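Maleylacetate reductase (Agrobacterium tumefaciens, PDB 3HL0) probably catalyses the NADH-dependent reduction of maleylacetate to 3-oxoadipate, as a member of the iron-containing alcohol dehydrogenase family. Local coordinates at residues A37-T42 with E50-R55; S169-M174 with A298-P303; A200-L205 with A283-R288. One frame throughout, in Å; residues are numbered along the deposited sequence.

Interaction 1. Residues A37-T42 with E50-R55. With NAD (nicotinamide-adenine-dinucleotide), chain D.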
loop_
_atom_site.group_PDB
_atom_site.type_symbol
_atom_site.label_atom_id
_atom_site.label_comp_id
_atom_site.label_asym_id
_atom_site.label_seq_id
_atom_site.Cartn_x
_atom_site.Cartn_y
_atom_site.Cartn_z
ATOM N N ALA A 37 -15.691 -21.122 -10.764
ATOM C CA ALA A 37 -14.771 -20.381 -9.892
ATOM C C ALA A 37 -15.079 -18.904 -9.794
ATOM O O ALA A 37 -15.330 -18.254 -10.794
ATOM C CB ALA A 37 -13.329 -20.543 -10.377
ATOM N N LEU A 38 -15.028 -18.352 -8.584
ATOM C CA LEU A 38 -15.020 -16.900 -8.441
ATOM C C LEU A 38 -13.556 -16.460 -8.282
ATOM O O LEU A 38 -12.887 -16.856 -7.315
ATOM C CB LEU A 38 -15.873 -16.462 -7.238
ATOM C CG LEU A 38 -15.910 -14.959 -6.910
ATOM C CD1 LEU A 38 -16.779 -14.174 -7.934
ATOM C CD2 LEU A 38 -16.427 -14.733 -5.490
ATOM N N VAL A 39 -13.048 -15.692 -9.252
ATOM C CA VAL A 39 -11.638 -15.272 -9.203
ATOM C C VAL A 39 -11.531 -14.013 -8.329
ATOM O O VAL A 39 -12.322 -13.073 -8.498
ATOM C CB VAL A 39 -11.085 -14.988 -10.635
ATOM C CG1 VAL A 39 -9.568 -14.643 -10.565
ATOM C CG2 VAL A 39 -11.293 -16.183 -11.543
ATOM N N LEU A 40 -10.565 -13.982 -7.413
ATOM C CA LEU A 40 -10.438 -12.889 -6.464
ATOM C C LEU A 40 -9.133 -12.110 -6.682
ATOM O O LEU A 40 -8.094 -12.695 -7.002
ATOM C CB LEU A 40 -10.393 -13.468 -5.033
ATOM C CG LEU A 40 -11.540 -14.378 -4.624
ATOM C CD1 LEU A 40 -11.204 -14.860 -3.212
ATOM C CD2 LEU A 40 -12.885 -13.643 -4.674
ATOM N N SER A 41 -9.185 -10.797 -6.481
ATOM C CA SER A 41 -7.972 -9.953 -6.471
ATOM C C SER A 41 -8.214 -8.650 -5.738
ATOM O O SER A 41 -9.344 -8.335 -5.369
ATOM C CB SER A 41 -7.509 -9.602 -7.900
ATOM O OG SER A 41 -8.371 -8.651 -8.484
ATOM N N THR A 42 -7.135 -7.919 -5.513
ATOM C CA THR A 42 -7.193 -6.517 -5.146
ATOM C C THR A 42 -7.417 -5.654 -6.406
ATOM O O THR A 42 -7.351 -6.148 -7.557
ATOM C CB THR A 42 -5.857 -6.065 -4.530
ATOM O OG1 THR A 42 -4.843 -6.230 -5.531
ATOM C CG2 THR A 42 -5.519 -6.817 -3.272
ATOM N N GLU A 50 -8.993 -10.554 -14.218
ATOM C CA GLU A 50 -9.886 -10.543 -15.362
ATOM C C GLU A 50 -9.338 -11.366 -16.527
ATOM O O GLU A 50 -10.110 -12.065 -17.191
ATOM C CB GLU A 50 -10.165 -9.098 -15.786
ATOM C CG GLU A 50 -11.069 -8.405 -14.797
ATOM C CD GLU A 50 -11.089 -6.904 -14.938
ATOM O OE1 GLU A 50 -10.375 -6.326 -15.798
ATOM O OE2 GLU A 50 -11.854 -6.288 -14.169
ATOM N N ALA A 51 -8.025 -11.307 -16.754
ATOM C CA ALA A 51 -7.437 -12.081 -17.867
ATOM C C ALA A 51 -7.554 -13.585 -17.562
ATOM O O ALA A 51 -7.925 -14.384 -18.436
ATOM C CB ALA A 51 -5.999 -11.687 -18.123
ATOM N N LEU A 52 -7.266 -13.970 -16.315
ATOM C CA LEU A 52 -7.440 -15.382 -15.912
ATOM C C LEU A 52 -8.894 -15.857 -16.066
ATOM O O LEU A 52 -9.189 -16.949 -16.588
ATOM C CB LEU A 52 -6.976 -15.589 -14.469
ATOM C CG LEU A 52 -7.255 -16.989 -13.904
ATOM C CD1 LEU A 52 -6.573 -18.076 -14.734
ATOM C CD2 LEU A 52 -6.815 -16.980 -12.430
ATOM N N ALA A 53 -9.816 -15.055 -15.559
ATOM C CA ALA A 53 -11.226 -15.407 -15.690
ATOM C C ALA A 53 -11.619 -15.613 -17.160
ATOM O O ALA A 53 -12.320 -16.564 -17.520
ATOM C CB ALA A 53 -12.082 -14.330 -15.070
ATOM N N SER A 54 -11.128 -14.717 -18.015
ATOM C CA SER A 54 -11.379 -14.834 -19.435
ATOM C C SER A 54 -10.885 -16.177 -20.013
ATOM O O SER A 54 -11.608 -16.856 -20.735
ATOM C CB SER A 54 -10.711 -13.654 -20.137
ATOM O OG SER A 54 -11.160 -13.594 -21.454
ATOM N N ARG A 55 -9.677 -16.581 -19.655
ATOM C CA ARG A 55 -9.128 -17.819 -20.197
ATOM C C ARG A 55 -9.879 -19.041 -19.665
ATOM O O ARG A 55 -9.943 -20.060 -20.333
ATOM C CB ARG A 55 -7.649 -17.952 -19.860
ATOM C CG ARG A 55 -6.759 -16.910 -20.529
ATOM C CD ARG A 55 -5.299 -17.252 -20.216
ATOM N NE ARG A 55 -4.973 -17.105 -18.798
ATOM C CZ ARG A 55 -4.538 -15.971 -18.243
ATOM N NH1 ARG A 55 -4.385 -14.883 -18.995
ATOM N NH2 ARG A 55 -4.244 -15.935 -16.941
HETATM P PA NAD D . -0.675 -7.698 0.053
HETATM O O1A NAD D . -1.403 -8.948 -0.297
HETATM O O2A NAD D . -1.316 -6.760 1.002
HETATM O O5B NAD D . -0.174 -7.015 -1.299
HETATM C C5B NAD D . 0.300 -5.665 -1.250
HETATM C C4B NAD D . 0.064 -5.049 -2.621
HETATM O O4B NAD D . 0.927 -5.681 -3.566
HETATM C C3B NAD D . -1.387 -5.244 -3.100
HETATM O O3B NAD D . -1.920 -4.047 -3.696
HETATM C C2B NAD D . -1.230 -6.345 -4.125
HETATM O O2B NAD D . -2.219 -6.315 -5.133
HETATM C C1B NAD D . 0.170 -6.081 -4.699
HETATM N N9A NAD D . 0.794 -7.285 -5.298
HETATM C C8A NAD D . 0.933 -8.530 -4.715
HETATM N N7A NAD D . 1.565 -9.351 -5.585
HETATM C C5A NAD D . 1.828 -8.662 -6.739
HETATM C C6A NAD D . 2.440 -9.025 -7.938
HETATM N N6A NAD D . 3.185 -10.148 -8.101
HETATM N N1A NAD D . 2.518 -8.034 -8.918
HETATM C C2A NAD D . 2.041 -6.762 -8.694
HETATM N N3A NAD D . 1.449 -6.398 -7.512
HETATM C C4A NAD D . 1.347 -7.357 -6.545
HETATM O O3 NAD D . 0.752 -8.036 0.774
HETATM P PN NAD D . 1.258 -9.368 1.551
HETATM O O1N NAD D . 2.447 -8.911 2.329
HETATM O O2N NAD D . 1.393 -10.400 0.525
HETATM O O5D NAD D . 0.095 -9.748 2.580
HETATM C C5D NAD D . -0.092 -9.048 3.807
HETATM C C4D NAD D . -1.408 -9.544 4.408
HETATM O O4D NAD D . -1.345 -10.959 4.504
HETATM C C3D NAD D . -1.562 -9.020 5.830
HETATM O O3D NAD D . -2.964 -8.832 6.075
HETATM C C2D NAD D . -1.015 -10.155 6.665
HETATM O O2D NAD D . -1.484 -10.179 8.014
HETATM C C1D NAD D . -1.481 -11.356 5.864
HETATM N N1N NAD D . -0.697 -12.560 6.104
HETATM C C2N NAD D . -1.370 -13.637 6.596
HETATM C C3N NAD D . -0.675 -14.803 6.842
HETATM C C7N NAD D . -1.511 -15.911 7.337
HETATM O O7N NAD D . -0.850 -17.069 7.493
HETATM N N7N NAD D . -2.828 -15.747 7.613
HETATM C C4N NAD D . 0.728 -14.944 6.555
HETATM C C5N NAD D . 1.397 -13.824 6.056
HETATM C C6N NAD D . 0.673 -12.638 5.842
#
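The beta-alpha-beta unit formed by strand 37-40, helix 46-56 and strand 60-64 packs here around Val39, whose two methyl groups meet Leu52 and Ala53 of the helix. The unit belongs to the parallel-sheet, nucleotide-binding part of this dehydrogenase. Val39 points from the strand toward the helix and splits its two branches between neighbouring helix residues. CG1 meets CD2 of Leu52 at 4.1 Å. CG2 meets CB of Ala53, also at 4.1 Å. The first torsion of Val39 (chi1 -176°) sets CG1 opposite the backbone N and CG2 beside it, and this spreads the fork over both partners. Leu52 reaches the valine with one delta methyl, its side chain slanting across the valine branch. Ala53 has only a methyl to offer, and strand and helix come close there: the CA atoms of Val39 and Ala53 are 6.5 Å apart. The same alanine also touches Ala60 and Val63 of strand 60-64, so it packs against both strands of the unit. No hydrogen bond joins the two segments, and the contact is purely apolar.

Further along, at Ser41 and Thr42, the chain turns polar and enters the NAD pocket. Ser41 OG donates to Thr42 O at 2.9 Å, tilted 31° out of the carbonyl plane. Gln44 and Gly97 also bind the cofactor. Thr42 supplies its hydroxyl to the adenosine ribose: OG1 donates a hydrogen bond to O2B of NAD at 2.7 Å.

Interaction 2. Residues S169-M174 with A298-P303; sequences SGLNAM and ARLGAP
Leu171 of helix 163-180 packs against Leu300 and Ala302, at the end of helix 289-300, within the all-helical C-terminal part of the iron-containing alcohol dehydrogenase fold. Along the first segment, Ser169 OG accepts a hydrogen bond from the backbone N of Tyr121. Gly170 follows on the side facing Leu300. Leu171 then carries the contact across to the second segment. Its CG lies opposite the carbonyl carbon and beside the backbone N (chi1 -68°), which extends the branched end toward both partners. The branch point CG is 4.2 Å from CD1 of Leu300. One branch goes further, and CD1 of Leu171 comes to 3.7 Å from CB of Ala302. Phe296, Ala297 and Ala260 also touch this leucine, so helices 289-300 and 255-271 both pack against it. Asn172 faces helix 255-271, where it touches His259. Met174, a selenomethionine, turns toward Leu293 and Phe296 in the preceding turns of helix 289-300.

The second segment changes course between the two residues that Leu171 touches. A Schellman motif ends the helix, with Gly301 in a positive-phi conformation (phi 71°). The chain then becomes extended at Ala302, and its methyl points back at helix 163-180. Within the turn, Gly301 N hydrogen-bonds to Ala298 O at 3.0 Å.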
loop_
_atom_site.group_PDB
_atom_site.type_symbol
_atom_site.label_atom_id
_atom_site.label_comp_id
_atom_site.label_asym_id
_atom_site.label_seq_id
_atom_site.Cartn_x
_atom_site.Cartn_y
_atom_site.Cartn_z
ATOM N N SER A 169 8.604 -8.489 1.689
ATOM C CA SER A 169 7.823 -9.706 1.762
ATOM C C SER A 169 8.767 -10.910 1.904
ATOM O O SER A 169 8.437 -11.869 2.622
ATOM C CB SER A 169 6.964 -9.845 0.481
ATOM O OG SER A 169 6.091 -11.020 0.572
ATOM N N GLY A 170 9.941 -10.863 1.248
ATOM C CA GLY A 170 10.930 -11.973 1.352
ATOM C C GLY A 170 11.406 -12.077 2.788
ATOM O O GLY A 170 11.551 -13.179 3.323
ATOM N N LEU A 171 11.655 -10.918 3.450
ATOM C CA LEU A 171 12.022 -10.966 4.869
ATOM C C LEU A 171 10.884 -11.461 5.769
ATOM O O LEU A 171 11.150 -12.123 6.783
ATOM C CB LEU A 171 12.579 -9.602 5.358
ATOM C CG LEU A 171 13.932 -9.232 4.741
ATOM C CD1 LEU A 171 14.144 -7.698 4.918
ATOM C CD2 LEU A 171 15.051 -10.011 5.413
ATOM N N ASN A 172 9.624 -11.143 5.418
ATOM C CA ASN A 172 8.456 -11.695 6.124
ATOM C C ASN A 172 8.456 -13.230 6.060
ATOM O O ASN A 172 8.212 -13.920 7.065
ATOM C CB ASN A 172 7.166 -11.105 5.488
ATOM C CG ASN A 172 5.865 -11.512 6.196
ATOM O OD1 ASN A 172 5.819 -11.999 7.332
ATOM N ND2 ASN A 172 4.772 -11.269 5.497
ATOM N N ALA A 173 8.756 -13.770 4.882
ATOM C CA ALA A 173 8.871 -15.237 4.743
ATOM C C ALA A 173 9.971 -15.763 5.657
ATOM O O ALA A 173 9.777 -16.730 6.421
ATOM C CB ALA A 173 9.184 -15.615 3.257
HETATM N N MSE A 174 11.129 -15.131 5.586
HETATM C CA MSE A 174 12.282 -15.573 6.399
HETATM C C MSE A 174 11.928 -15.559 7.891
HETATM O O MSE A 174 12.388 -16.420 8.658
HETATM C CB MSE A 174 13.514 -14.711 6.157
HETATM C CG MSE A 174 14.028 -14.949 4.766
HETATM SE SE MSE A 174 15.510 -13.808 4.296
HETATM C CE MSE A 174 16.710 -14.295 5.630
ATOM N N ALA A 298 20.240 -4.966 4.906
ATOM C CA ALA A 298 20.863 -3.771 4.350
ATOM C C ALA A 298 21.308 -4.049 2.909
ATOM O O ALA A 298 21.155 -3.149 2.078
ATOM C CB ALA A 298 22.051 -3.307 5.227
ATOM N N ARG A 299 21.815 -5.259 2.617
ATOM C CA ARG A 299 22.154 -5.642 1.216
ATOM C C ARG A 299 20.910 -5.546 0.328
ATOM O O ARG A 299 21.021 -5.337 -0.880
ATOM C CB ARG A 299 22.764 -7.059 1.117
ATOM C CG ARG A 299 24.148 -7.280 1.776
ATOM C CD ARG A 299 24.536 -8.786 1.695
ATOM N NE ARG A 299 24.489 -9.261 0.299
ATOM C CZ ARG A 299 24.217 -10.498 -0.098
ATOM N NH1 ARG A 299 23.914 -11.461 0.779
ATOM N NH2 ARG A 299 24.235 -10.770 -1.393
ATOM N N LEU A 300 19.719 -5.743 0.886
ATOM C CA LEU A 300 18.509 -5.719 0.067
ATOM C C LEU A 300 17.919 -4.324 -0.052
ATOM O O LEU A 300 16.976 -4.098 -0.811
ATOM C CB LEU A 300 17.421 -6.640 0.664
ATOM C CG LEU A 300 17.802 -8.083 0.953
ATOM C CD1 LEU A 300 16.548 -8.776 1.454
ATOM C CD2 LEU A 300 18.368 -8.787 -0.314
ATOM N N GLY A 301 18.449 -3.400 0.752
ATOM C CA GLY A 301 17.887 -2.053 0.846
ATOM C C GLY A 301 16.534 -1.949 1.547
ATOM O O GLY A 301 15.753 -1.037 1.291
ATOM N N ALA A 302 16.234 -2.906 2.426
ATOM C CA ALA A 302 14.971 -2.880 3.135
ATOM C C ALA A 302 14.988 -1.799 4.230
ATOM O O ALA A 302 16.067 -1.408 4.727
ATOM C CB ALA A 302 14.731 -4.266 3.799
ATOM N N PRO A 303 13.817 -1.306 4.609
ATOM C CA PRO A 303 13.786 -0.372 5.735
ATOM C C PRO A 303 14.341 -1.004 7.004
ATOM O O PRO A 303 14.206 -2.207 7.211
ATOM C CB PRO A 303 12.299 -0.063 5.911
ATOM C CG PRO A 303 11.569 -1.250 5.304
ATOM C CD PRO A 303 12.472 -1.679 4.145
#

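Interaction 3. Residues A200-L205 with A283-R288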
loop_
_atom_site.group_PDB
_atom_site.type_symbol
_atom_site.label_atom_id
_atom_site.label_comp_id
_atom_site.label_asym_id
_atom_site.label_seq_id
_atom_site.Cartn_x
_atom_site.Cartn_y
_atom_site.Cartn_z
ATOM N N ALA A 200 17.156 -20.567 0.511
ATOM C CA ALA A 200 16.582 -20.145 -0.756
ATOM C C ALA A 200 16.387 -18.623 -0.776
ATOM O O ALA A 200 16.769 -17.985 -1.767
ATOM C CB ALA A 200 15.282 -20.877 -1.035
HETATM N N MSE A 201 15.856 -18.058 0.304
HETATM C CA MSE A 201 15.580 -16.614 0.296
HETATM C C MSE A 201 16.905 -15.827 0.315
HETATM O O MSE A 201 17.015 -14.801 -0.355
HETATM C CB MSE A 201 14.693 -16.207 1.467
HETATM C CG MSE A 201 13.417 -17.043 1.667
HETATM SE SE MSE A 201 12.227 -17.084 0.114
HETATM C CE MSE A 201 12.586 -15.231 -0.417
ATOM N N ILE A 202 17.899 -16.313 1.069
ATOM C CA ILE A 202 19.203 -15.600 1.203
ATOM C C ILE A 202 19.926 -15.619 -0.146
ATOM O O ILE A 202 20.531 -14.612 -0.542
ATOM C CB ILE A 202 20.020 -16.167 2.373
ATOM C CG1 ILE A 202 19.354 -15.736 3.672
ATOM C CG2 ILE A 202 21.457 -15.681 2.389
ATOM C CD1 ILE A 202 19.919 -16.510 4.926
ATOM N N GLU A 203 19.803 -16.717 -0.870
ATOM C CA GLU A 203 20.363 -16.806 -2.205
ATOM C C GLU A 203 19.647 -15.916 -3.218
ATOM O O GLU A 203 20.316 -15.189 -4.006
ATOM C CB GLU A 203 20.335 -18.266 -2.676
ATOM C CG GLU A 203 20.969 -18.434 -4.040
ATOM C CD GLU A 203 21.109 -19.891 -4.423
ATOM O OE1 GLU A 203 20.269 -20.376 -5.200
ATOM O OE2 GLU A 203 22.060 -20.549 -3.930
ATOM N N ALA A 204 18.317 -15.981 -3.220
ATOM C CA ALA A 204 17.487 -15.414 -4.278
ATOM C C ALA A 204 17.262 -13.923 -4.137
ATOM O O ALA A 204 17.279 -13.228 -5.152
ATOM C CB ALA A 204 16.134 -16.118 -4.396
ATOM N N LEU A 205 16.985 -13.422 -2.927
ATOM C CA LEU A 205 16.548 -12.011 -2.833
ATOM C C LEU A 205 17.582 -10.995 -3.362
ATOM O O LEU A 205 17.149 -10.083 -4.039
ATOM C CB LEU A 205 16.127 -11.667 -1.385
ATOM C CG LEU A 205 14.841 -12.414 -0.990
ATOM C CD1 LEU A 205 14.598 -12.265 0.537
ATOM C CD2 LEU A 205 13.584 -11.948 -1.775
ATOM N N ALA A 283 24.843 -19.475 10.512
ATOM C CA ALA A 283 25.754 -19.977 9.471
ATOM C C ALA A 283 25.387 -19.417 8.123
ATOM O O ALA A 283 26.256 -19.019 7.341
ATOM C CB ALA A 283 25.763 -21.523 9.459
ATOM N N LEU A 284 24.082 -19.316 7.847
ATOM C CA LEU A 284 23.653 -18.819 6.545
ATOM C C LEU A 284 23.857 -17.323 6.352
ATOM O O LEU A 284 23.994 -16.855 5.219
ATOM C CB LEU A 284 22.171 -19.163 6.305
ATOM C CG LEU A 284 21.815 -20.624 6.112
ATOM C CD1 LEU A 284 20.315 -20.799 6.131
ATOM C CD2 LEU A 284 22.430 -21.096 4.774
ATOM N N VAL A 285 23.813 -16.553 7.441
ATOM C CA VAL A 285 24.072 -15.123 7.349
ATOM C C VAL A 285 25.531 -14.765 7.594
ATOM O O VAL A 285 25.894 -13.599 7.496
ATOM C CB VAL A 285 23.062 -14.212 8.180
ATOM C CG1 VAL A 285 21.655 -14.399 7.655
ATOM C CG2 VAL A 285 23.103 -14.506 9.646
ATOM N N GLY A 286 26.338 -15.774 7.905
ATOM C CA GLY A 286 27.799 -15.586 8.045
ATOM C C GLY A 286 28.175 -14.764 9.253
ATOM O O GLY A 286 29.129 -13.954 9.210
ATOM N N GLY A 287 27.463 -14.955 10.357
ATOM C CA GLY A 287 27.781 -14.213 11.562
ATOM C C GLY A 287 26.887 -14.577 12.702
ATOM O O GLY A 287 26.711 -15.772 12.996
ATOM N N ARG A 288 26.388 -13.574 13.408
ATOM C CA ARG A 288 25.405 -13.778 14.463
ATOM C C ARG A 288 24.060 -13.809 13.727
ATOM O O ARG A 288 23.929 -13.200 12.675
ATOM C CB ARG A 288 25.377 -12.611 15.459
ATOM C CG ARG A 288 26.721 -12.302 16.171
ATOM C CD ARG A 288 26.463 -11.744 17.600
ATOM N NE ARG A 288 25.575 -12.681 18.293
ATOM C CZ ARG A 288 25.483 -12.827 19.612
ATOM N NH1 ARG A 288 26.242 -12.091 20.436
ATOM N NH2 ARG A 288 24.659 -13.742 20.108
#
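Ile202 of helix 188-210 meets Leu284 and Val285 in a helix-to-helix contact near the surface of the helical C-terminal part. Its terminal methyl does most of the touching. CD1 lies 3.7 Å from CB of Leu284 and 3.9 Å from CG1 of Val285. It therefore meets the base of the leucine side chain and one branch of the valine. The extended second torsion of Ile202 (chi2 168°) carries CD1 out from its own helix to these two residues. The other branch, CG2, lies 4.0 Å from the carbonyl O of Leu284. The isoleucine and valine side chains cross at about a right angle.

One shell further out, Leu284 also rests on Leu198 and Arg199, about one helical turn before Ile202. Ile202 in turn touches Met174 and Phe296, which link it to helices 163-180 and 289-300. A Schellman motif follows the contact, and Gly286, the first residue to leave the helical conformation, takes a positive phi of 69°. Arg288 then takes the N-cap position of the next helix. The turn includes a weak backbone hydrogen bond, 3.3 Å from Gly286 N to Ala283 O.

Interactions 1 and 2 are buried, whereas interaction 3 lies at the surface. All three pack aliphatic side chains without a hydrogen bond between their segments. Interaction 1 stands apart in the parallel-sheet region: it joins strand to helix, and its strand segment runs on into the NAD site. Its centre is about 30 Å from that of interaction 2 and about 36 Å from that of interaction 3. Interactions 2 and 3 pair helices of the C-terminal region, each beside a helix end with a Schellman motif. They touch directly: Met174 CE lies 3.6 Å from Ile202 CG1, and Leu300 CD2 lies 3.8 Å from Leu205 CB. Helices 163-180, 188-210 and 289-300 thus touch one another where the two contacts meet.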